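Local structure of endonuclease IV (Thermus thermophilus, 3AAM) at residues Leu28-Trp41 with Gly63-Asn75. The protein cleaves the DNA backbone at apurinic or apyrimidinic sites during base excision repair, and also has 3'-5' exonuclease activity. Numbering follows the deposited sequence.
With PO4 (phosphate ion), chain C.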
ATOM      1  N   LEU A  28      -7.286 -14.267   6.278  1.00  7.55           N
ATOM      2  CA  LEU A  28      -6.758 -12.903   6.362  1.00  6.89           C
ATOM      3  C   LEU A  28      -7.851 -11.967   6.865  1.00  8.07           C
ATOM      4  O   LEU A  28      -9.036 -12.280   6.765  1.00 10.05           O
ATOM      5  CB  LEU A  28      -6.312 -12.407   4.983  1.00  6.62           C
ATOM      6  CG  LEU A  28      -5.346 -13.260   4.169  1.00  6.80           C
ATOM      7  CD1 LEU A  28      -4.988 -12.522   2.891  1.00  8.27           C
ATOM      8  CD2 LEU A  28      -4.095 -13.548   4.980  1.00  6.14           C
ATOM      9  N   THR A  29      -7.457 -10.818   7.410  1.00  7.78           N
ATOM     10  CA  THR A  29      -8.450  -9.859   7.876  1.00  7.66           C
ATOM     11  C   THR A  29      -8.371  -8.555   7.087  1.00  8.28           C
ATOM     12  O   THR A  29      -8.967  -7.542   7.456  1.00  9.06           O
ATOM     13  CB  THR A  29      -8.339  -9.597   9.397  1.00  9.77           C
ATOM     14  OG1 THR A  29      -6.991  -9.275   9.751  1.00 10.54           O
ATOM     15  CG2 THR A  29      -8.774 -10.843  10.171  1.00  8.18           C
ATOM     16  N   ALA A  30      -7.645  -8.618   5.976  1.00  7.03           N
ATOM     17  CA  ALA A  30      -7.474  -7.500   5.056  1.00  5.43           C
ATOM     18  C   ALA A  30      -6.717  -8.042   3.856  1.00  5.05           C
ATOM     19  O   ALA A  30      -6.053  -9.072   3.959  1.00  6.24           O
ATOM     20  CB  ALA A  30      -6.678  -6.379   5.718  1.00  6.79           C
ATOM     21  N   PHE A  31      -6.828  -7.372   2.714  1.00  5.12           N
ATOM     22  CA  PHE A  31      -6.095  -7.815   1.533  1.00  5.10           C
ATOM     23  C   PHE A  31      -5.868  -6.698   0.527  1.00  6.26           C
ATOM     24  O   PHE A  31      -6.489  -5.635   0.596  1.00  7.73           O
ATOM     25  CB  PHE A  31      -6.783  -9.026   0.869  1.00  6.52           C
ATOM     26  CG  PHE A  31      -8.075  -8.705   0.170  1.00  6.51           C
ATOM     27  CD1 PHE A  31      -8.091  -8.368  -1.183  1.00  7.94           C
ATOM     28  CD2 PHE A  31      -9.281  -8.756   0.858  1.00  8.12           C
ATOM     29  CE1 PHE A  31      -9.296  -8.088  -1.839  1.00  8.42           C
ATOM     30  CE2 PHE A  31     -10.484  -8.479   0.213  1.00  7.19           C
ATOM     31  CZ  PHE A  31     -10.493  -8.145  -1.136  1.00  8.77           C
ATOM     32  N   GLN A  32      -4.950  -6.950  -0.397  1.00  5.42           N
ATOM     33  CA  GLN A  32      -4.585  -5.985  -1.421  1.00  6.34           C
ATOM     34  C   GLN A  32      -4.508  -6.683  -2.770  1.00  4.98           C
ATOM     35  O   GLN A  32      -4.130  -7.844  -2.847  1.00  6.16           O
ATOM     36  CB  GLN A  32      -3.229  -5.371  -1.060  1.00  7.08           C
ATOM     37  CG  GLN A  32      -2.656  -4.412  -2.082  1.00  7.16           C
ATOM     38  CD  GLN A  32      -1.387  -3.749  -1.587  1.00  6.66           C
ATOM     39  OE1 GLN A  32      -1.433  -2.825  -0.777  1.00  7.82           O
ATOM     40  NE2 GLN A  32      -0.243  -4.236  -2.057  1.00  7.60           N
ATOM     41  N   ILE A  33      -4.871  -5.959  -3.822  1.00  6.54           N
ATOM     42  CA  ILE A  33      -4.838  -6.478  -5.183  1.00  7.01           C
ATOM     43  C   ILE A  33      -4.455  -5.359  -6.141  1.00  8.35           C
ATOM     44  O   ILE A  33      -4.385  -4.191  -5.750  1.00  7.43           O
ATOM     45  CB  ILE A  33      -6.224  -6.977  -5.637  1.00  6.73           C
ATOM     46  CG1 ILE A  33      -7.250  -5.846  -5.490  1.00  7.90           C
ATOM     47  CG2 ILE A  33      -6.653  -8.193  -4.824  1.00  9.21           C
ATOM     48  CD1 ILE A  33      -8.599  -6.143  -6.143  1.00  9.69           C
ATOM     49  N   PHE A  34      -4.187  -5.728  -7.389  1.00  8.28           N
ATOM     50  CA  PHE A  34      -3.894  -4.752  -8.432  1.00  7.53           C
ATOM     51  C   PHE A  34      -5.235  -4.636  -9.148  1.00 10.05           C
ATOM     52  O   PHE A  34      -6.111  -5.478  -8.947  1.00 11.70           O
ATOM     53  CB  PHE A  34      -2.855  -5.276  -9.430  1.00  9.18           C
ATOM     54  CG  PHE A  34      -1.451  -5.323  -8.900  1.00  9.21           C
ATOM     55  CD1 PHE A  34      -0.844  -4.183  -8.386  1.00 10.39           C
ATOM     56  CD2 PHE A  34      -0.718  -6.506  -8.955  1.00 10.64           C
ATOM     57  CE1 PHE A  34       0.476  -4.218  -7.933  1.00 11.35           C
ATOM     58  CE2 PHE A  34       0.605  -6.553  -8.505  1.00 10.74           C
ATOM     59  CZ  PHE A  34       1.200  -5.406  -7.993  1.00 12.97           C
ATOM     60  N   ALA A  35      -5.401  -3.602  -9.969  1.00  8.77           N
ATOM     61  CA  ALA A  35      -6.640  -3.424 -10.726  1.00  9.04           C
ATOM     62  C   ALA A  35      -6.452  -3.958 -12.145  1.00  9.48           C
ATOM     63  O   ALA A  35      -7.398  -4.019 -12.934  1.00  8.92           O
ATOM     64  CB  ALA A  35      -7.033  -1.952 -10.755  1.00 10.96           C
ATOM     65  N   LYS A  36      -5.214  -4.329 -12.455  1.00 10.16           N
ATOM     66  CA  LYS A  36      -4.838  -4.899 -13.746  1.00 11.53           C
ATOM     67  C   LYS A  36      -3.392  -5.360 -13.630  1.00 13.20           C
ATOM     68  O   LYS A  36      -2.710  -5.017 -12.664  1.00 12.50           O
ATOM     69  CB  LYS A  36      -4.975  -3.874 -14.882  1.00 12.67           C
ATOM     70  CG  LYS A  36      -3.981  -2.722 -14.854  1.00 13.16           C
ATOM     71  CD  LYS A  36      -4.513  -1.547 -14.072  1.00 14.48           C
ATOM     72  CE  LYS A  36      -3.721  -0.284 -14.372  1.00 14.83           C
ATOM     73  NZ  LYS A  36      -4.380   0.911 -13.777  1.00 12.65           N
ATOM     74  N   SER A  37      -2.925  -6.147 -14.595  1.00 13.44           N
ATOM     75  CA  SER A  37      -1.550  -6.626 -14.551  1.00 15.01           C
ATOM     76  C   SER A  37      -0.611  -5.431 -14.432  1.00 14.99           C
ATOM     77  O   SER A  37      -0.708  -4.477 -15.201  1.00 15.92           O
ATOM     78  CB  SER A  37      -1.215  -7.420 -15.814  1.00 17.51           C
ATOM     79  OG  SER A  37       0.125  -7.879 -15.771  1.00 22.72           O
ATOM     80  N   PRO A  38       0.307  -5.469 -13.457  1.00 14.83           N
ATOM     81  CA  PRO A  38       1.263  -4.378 -13.243  1.00 16.10           C
ATOM     82  C   PRO A  38       2.319  -4.263 -14.340  1.00 16.64           C
ATOM     83  O   PRO A  38       2.984  -3.235 -14.464  1.00 17.15           O
ATOM     84  CB  PRO A  38       1.869  -4.719 -11.885  1.00 15.96           C
ATOM     85  CG  PRO A  38       1.837  -6.217 -11.878  1.00 15.93           C
ATOM     86  CD  PRO A  38       0.461  -6.511 -12.426  1.00 16.32           C
ATOM     87  N   ARG A  39       2.465  -5.317 -15.134  1.00 18.51           N
ATOM     88  CA  ARG A  39       3.447  -5.333 -16.211  1.00 21.66           C
ATOM     89  C   ARG A  39       2.987  -4.606 -17.471  1.00 21.71           C
ATOM     90  O   ARG A  39       3.794  -4.319 -18.353  1.00 22.37           O
ATOM     91  CB  ARG A  39       3.805  -6.778 -16.568  1.00 25.68           C
ATOM     92  CG  ARG A  39       5.226  -7.190 -16.212  1.00 31.51           C
ATOM     93  CD  ARG A  39       5.486  -7.122 -14.718  1.00 35.28           C
ATOM     94  NE  ARG A  39       6.786  -7.695 -14.376  1.00 39.47           N
ATOM     95  CZ  ARG A  39       7.281  -7.749 -13.145  1.00 41.27           C
ATOM     96  NH1 ARG A  39       6.585  -7.262 -12.126  1.00 41.93           N
ATOM     97  NH2 ARG A  39       8.470  -8.296 -12.931  1.00 41.82           N
ATOM     98  N   SER A  40       1.697  -4.309 -17.566  1.00 21.33           N
ATOM     99  CA  SER A  40       1.188  -3.621 -18.745  1.00 23.20           C
ATOM    100  C   SER A  40       0.326  -2.412 -18.407  1.00 22.62           C
ATOM    101  O   SER A  40      -0.291  -2.353 -17.346  1.00 22.99           O
ATOM    102  CB  SER A  40       0.403  -4.598 -19.626  1.00 24.62           C
ATOM    103  OG  SER A  40      -0.616  -5.252 -18.890  1.00 27.41           O
ATOM    104  N   TRP A  41       0.295  -1.446 -19.323  1.00 21.96           N
ATOM    105  CA  TRP A  41      -0.481  -0.228 -19.136  1.00 21.69           C
ATOM    106  C   TRP A  41      -1.958  -0.407 -19.467  1.00 21.73           C
ATOM    107  O   TRP A  41      -2.791   0.401 -19.058  1.00 22.96           O
ATOM    108  CB  TRP A  41       0.075   0.904 -20.008  1.00 19.45           C
ATOM    109  CG  TRP A  41       1.445   1.374 -19.630  1.00 18.12           C
ATOM    110  CD1 TRP A  41       2.635   0.966 -20.162  1.00 17.95           C
ATOM    111  CD2 TRP A  41       1.763   2.361 -18.645  1.00 15.13           C
ATOM    112  NE1 TRP A  41       3.677   1.643 -19.572  1.00 15.93           N
ATOM    113  CE2 TRP A  41       3.168   2.505 -18.636  1.00 15.50           C
ATOM    114  CE3 TRP A  41       0.998   3.140 -17.769  1.00 15.08           C
ATOM    115  CZ2 TRP A  41       3.823   3.399 -17.784  1.00 14.64           C
ATOM    116  CZ3 TRP A  41       1.649   4.028 -16.921  1.00 12.74           C
ATOM    117  CH2 TRP A  41       3.048   4.150 -16.936  1.00 14.92           C
ATOM    118  N   GLY A  63     -16.485  -8.446   5.102  1.00 17.25           N
ATOM    119  CA  GLY A  63     -16.247  -7.131   4.532  1.00 15.73           C
ATOM    120  C   GLY A  63     -14.842  -6.654   4.857  1.00 15.91           C
ATOM    121  O   GLY A  63     -14.635  -5.519   5.298  1.00 16.24           O
ATOM    122  N   LEU A  64     -13.871  -7.533   4.645  1.00 14.47           N
ATOM    123  CA  LEU A  64     -12.472  -7.225   4.918  1.00 13.55           C
ATOM    124  C   LEU A  64     -11.982  -6.006   4.157  1.00 12.32           C
ATOM    125  O   LEU A  64     -12.246  -5.862   2.963  1.00 12.74           O
ATOM    126  CB  LEU A  64     -11.583  -8.408   4.546  1.00 16.42           C
ATOM    127  CG  LEU A  64     -11.533  -9.648   5.435  1.00 18.64           C
ATOM    128  CD1 LEU A  64     -12.921 -10.205   5.681  1.00 22.38           C
ATOM    129  CD2 LEU A  64     -10.645 -10.673   4.751  1.00 18.27           C
ATOM    130  N   PRO A  65     -11.251  -5.115   4.843  1.00 11.39           N
ATOM    131  CA  PRO A  65     -10.722  -3.912   4.202  1.00 11.93           C
ATOM    132  C   PRO A  65      -9.877  -4.333   3.013  1.00 11.94           C
ATOM    133  O   PRO A  65      -9.096  -5.292   3.094  1.00 10.90           O
ATOM    134  CB  PRO A  65      -9.883  -3.277   5.302  1.00 13.04           C
ATOM    135  CG  PRO A  65     -10.595  -3.686   6.545  1.00 13.59           C
ATOM    136  CD  PRO A  65     -10.918  -5.134   6.277  1.00 11.41           C
ATOM    137  N   ALA A  66     -10.032  -3.615   1.909  1.00 11.38           N
ATOM    138  CA  ALA A  66      -9.289  -3.927   0.704  1.00 11.64           C
ATOM    139  C   ALA A  66      -8.511  -2.718   0.216  1.00  9.93           C
ATOM    140  O   ALA A  66      -8.901  -1.572   0.449  1.00 10.86           O
ATOM    141  CB  ALA A  66     -10.238  -4.405  -0.379  1.00 12.95           C
ATOM    142  N   VAL A  67      -7.403  -2.986  -0.460  1.00  8.40           N
ATOM    143  CA  VAL A  67      -6.560  -1.935  -0.995  1.00  7.69           C
ATOM    144  C   VAL A  67      -6.170  -2.296  -2.417  1.00  7.46           C
ATOM    145  O   VAL A  67      -5.856  -3.449  -2.701  1.00  6.02           O
ATOM    146  CB  VAL A  67      -5.241  -1.793  -0.191  1.00  8.16           C
ATOM    147  CG1 VAL A  67      -4.409  -0.661  -0.758  1.00  9.91           C
ATOM    148  CG2 VAL A  67      -5.536  -1.564   1.279  1.00 10.02           C
ATOM    149  N   ILE A  68      -6.205  -1.316  -3.311  1.00  7.13           N
ATOM    150  CA  ILE A  68      -5.781  -1.542  -4.682  1.00  7.10           C
ATOM    151  C   ILE A  68      -4.436  -0.839  -4.830  1.00  8.04           C
ATOM    152  O   ILE A  68      -4.306   0.343  -4.505  1.00  9.04           O
ATOM    153  CB  ILE A  68      -6.796  -0.981  -5.709  1.00  9.61           C
ATOM    154  CG1 ILE A  68      -7.939  -1.987  -5.883  1.00  9.62           C
ATOM    155  CG2 ILE A  68      -6.105  -0.698  -7.042  1.00 10.16           C
ATOM    156  CD1 ILE A  68      -9.044  -1.543  -6.823  1.00  9.99           C
ATOM    157  N   HIS A  69      -3.432  -1.581  -5.286  1.00  5.98           N
ATOM    158  CA  HIS A  69      -2.099  -1.027  -5.476  1.00  6.33           C
ATOM    159  C   HIS A  69      -1.925  -0.635  -6.941  1.00  7.49           C
ATOM    160  O   HIS A  69      -2.278  -1.402  -7.836  1.00  8.15           O
ATOM    161  CB  HIS A  69      -1.032  -2.069  -5.105  1.00  7.19           C
ATOM    162  CG  HIS A  69       0.307  -1.481  -4.777  1.00  9.95           C
ATOM    163  ND1 HIS A  69       0.999  -0.664  -5.644  1.00 11.81           N
ATOM    164  CD2 HIS A  69       1.073  -1.583  -3.664  1.00 12.65           C
ATOM    165  CE1 HIS A  69       2.132  -0.285  -5.079  1.00 11.05           C
ATOM    166  NE2 HIS A  69       2.202  -0.829  -3.879  1.00 10.77           N
ATOM    167  N   ALA A  70      -1.402   0.562  -7.182  1.00  8.38           N
ATOM    168  CA  ALA A  70      -1.148   1.024  -8.543  1.00  9.70           C
ATOM    169  C   ALA A  70       0.107   0.303  -9.026  1.00 10.31           C
ATOM    170  O   ALA A  70       0.901  -0.182  -8.221  1.00 10.68           O
ATOM    171  CB  ALA A  70      -0.922   2.536  -8.553  1.00  9.73           C
ATOM    172  N   SER A  71       0.297   0.227 -10.337  1.00  9.06           N
ATOM    173  CA  SER A  71       1.477  -0.445 -10.865  1.00 11.08           C
ATOM    174  C   SER A  71       2.746   0.346 -10.596  1.00 11.16           C
ATOM    175  O   SER A  71       2.705   1.559 -10.403  1.00  9.94           O
ATOM    176  CB  SER A  71       1.350  -0.656 -12.369  1.00 11.42           C
ATOM    177  OG  SER A  71       2.589  -1.093 -12.902  1.00 13.48           O
ATOM    178  N   TYR A  72       3.877  -0.352 -10.591  1.00 11.14           N
ATOM    179  CA  TYR A  72       5.166   0.283 -10.375  1.00 11.01           C
ATOM    180  C   TYR A  72       5.467   1.160 -11.589  1.00 10.90           C
ATOM    181  O   TYR A  72       6.328   2.038 -11.538  1.00 10.97           O
ATOM    182  CB  TYR A  72       6.252  -0.786 -10.215  1.00 12.67           C
ATOM    183  CG  TYR A  72       6.405  -1.680 -11.427  1.00 11.74           C
ATOM    184  CD1 TYR A  72       7.194  -1.296 -12.512  1.00 12.84           C
ATOM    185  CD2 TYR A  72       5.741  -2.904 -11.500  1.00 14.56           C
ATOM    186  CE1 TYR A  72       7.315  -2.109 -13.639  1.00 13.88           C
ATOM    187  CE2 TYR A  72       5.853  -3.722 -12.618  1.00 13.15           C
ATOM    188  CZ  TYR A  72       6.642  -3.320 -13.685  1.00 14.11           C
ATOM    189  OH  TYR A  72       6.759  -4.131 -14.791  1.00 18.36           O
ATOM    190  N   LEU A  73       4.744   0.912 -12.678  1.00  8.93           N
ATOM    191  CA  LEU A  73       4.922   1.665 -13.913  1.00 10.30           C
ATOM    192  C   LEU A  73       4.549   3.126 -13.738  1.00 10.29           C
ATOM    193  O   LEU A  73       5.078   3.999 -14.422  1.00 11.17           O
ATOM    194  CB  LEU A  73       4.060   1.073 -15.033  1.00  9.38           C
ATOM    195  CG  LEU A  73       4.469  -0.299 -15.566  1.00 10.15           C
ATOM    196  CD1 LEU A  73       3.475  -0.741 -16.631  1.00 11.86           C
ATOM    197  CD2 LEU A  73       5.882  -0.227 -16.130  1.00 11.77           C
ATOM    198  N   VAL A  74       3.629   3.389 -12.822  1.00 10.42           N
ATOM    199  CA  VAL A  74       3.181   4.753 -12.590  1.00  9.89           C
ATOM    200  C   VAL A  74       4.276   5.639 -12.011  1.00  9.65           C
ATOM    201  O   VAL A  74       4.859   5.328 -10.974  1.00 10.97           O
ATOM    202  CB  VAL A  74       1.962   4.775 -11.641  1.00 10.90           C
ATOM    203  CG1 VAL A  74       1.523   6.209 -11.390  1.00 10.07           C
ATOM    204  CG2 VAL A  74       0.824   3.976 -12.250  1.00 11.02           C
ATOM    205  N   ASN A  75       4.572   6.735 -12.703  1.00  9.32           N
ATOM    206  CA  ASN A  75       5.570   7.686 -12.227  1.00  8.40           C
ATOM    207  C   ASN A  75       4.992   9.093 -12.332  1.00  7.80           C
ATOM    208  O   ASN A  75       5.104   9.755 -13.365  1.00  8.18           O
ATOM    209  CB  ASN A  75       6.864   7.598 -13.039  1.00  9.98           C
ATOM    210  CG  ASN A  75       7.930   8.553 -12.523  1.00 11.91           C
ATOM    211  OD1 ASN A  75       7.722   9.254 -11.531  1.00 10.93           O
ATOM    212  ND2 ASN A  75       9.077   8.581 -13.191  1.00 17.09           N
TER
HETATM  213  P   PO4 C 272       5.794  -0.916  -3.424  1.00 15.71           P
HETATM  214  O1  PO4 C 272       5.760  -2.030  -4.536  1.00 14.70           O
HETATM  215  O2  PO4 C 272       4.648  -1.187  -2.373  1.00 16.88           O
HETATM  216  O3  PO4 C 272       7.177  -0.945  -2.709  1.00 17.78           O
HETATM  217  O4  PO4 C 272       5.585   0.496  -4.095  1.00 16.88           O
HETATM  218  O   HOH W   1      -3.483  -1.527 -10.339  1.00  8.59           O
HETATM  219  O   HOH W   2      -1.617   1.329 -12.054  1.00 13.94           O
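The hydroxyl OG of S71 is gripped twice: it donates to the carbonyl O of P38 at 2.7 Å, on a lone pair in the carbonyl plane, and accepts from the backbone N of L73, forming an ST turn. The type I turn S71-V74 carries L73 against W41, with CD1 over the five-membered ring, 3.8 Å from its centroid, and CB over the six-membered part. Y72 meets R39 at about a right angle, its OH 3.3 Å from R39 CD.

Upstream, strands 31-34 and 66-69 run parallel, joined by backbone hydrogen bonds from F31 N to P65 O, V67 N to F31 O, I33 N to V67 O and H69 N to I33 O, the last 2.8 Å long. Beyond them, one water links A35 N to H69 O. On one face of the sheet A66 CB sits over the F31 ring and I33 CG1 meets I68 CG1; on the other, the Q32 amide, whose NE2 is hydrogen-bonded to E248 OE2, reaches the H69 ring edge.

ND1 of H69 donates to A70 O at 2.6 Å, nearly in the ring plane. NE2 donates to phosphate O2 at 2.9 Å; a chi1 of -159°, with CG anti to the backbone N, helps direct the ring there. A leucine here has no ring nitrogens, and would probably leave A70 O and phosphate O2 without these donors. The pairing belongs to a beta-alpha-beta unit of the TIM barrel, its strands connected by helix 48-60, and the side chain of H69 lies about 7 Å from the bound manganese ion.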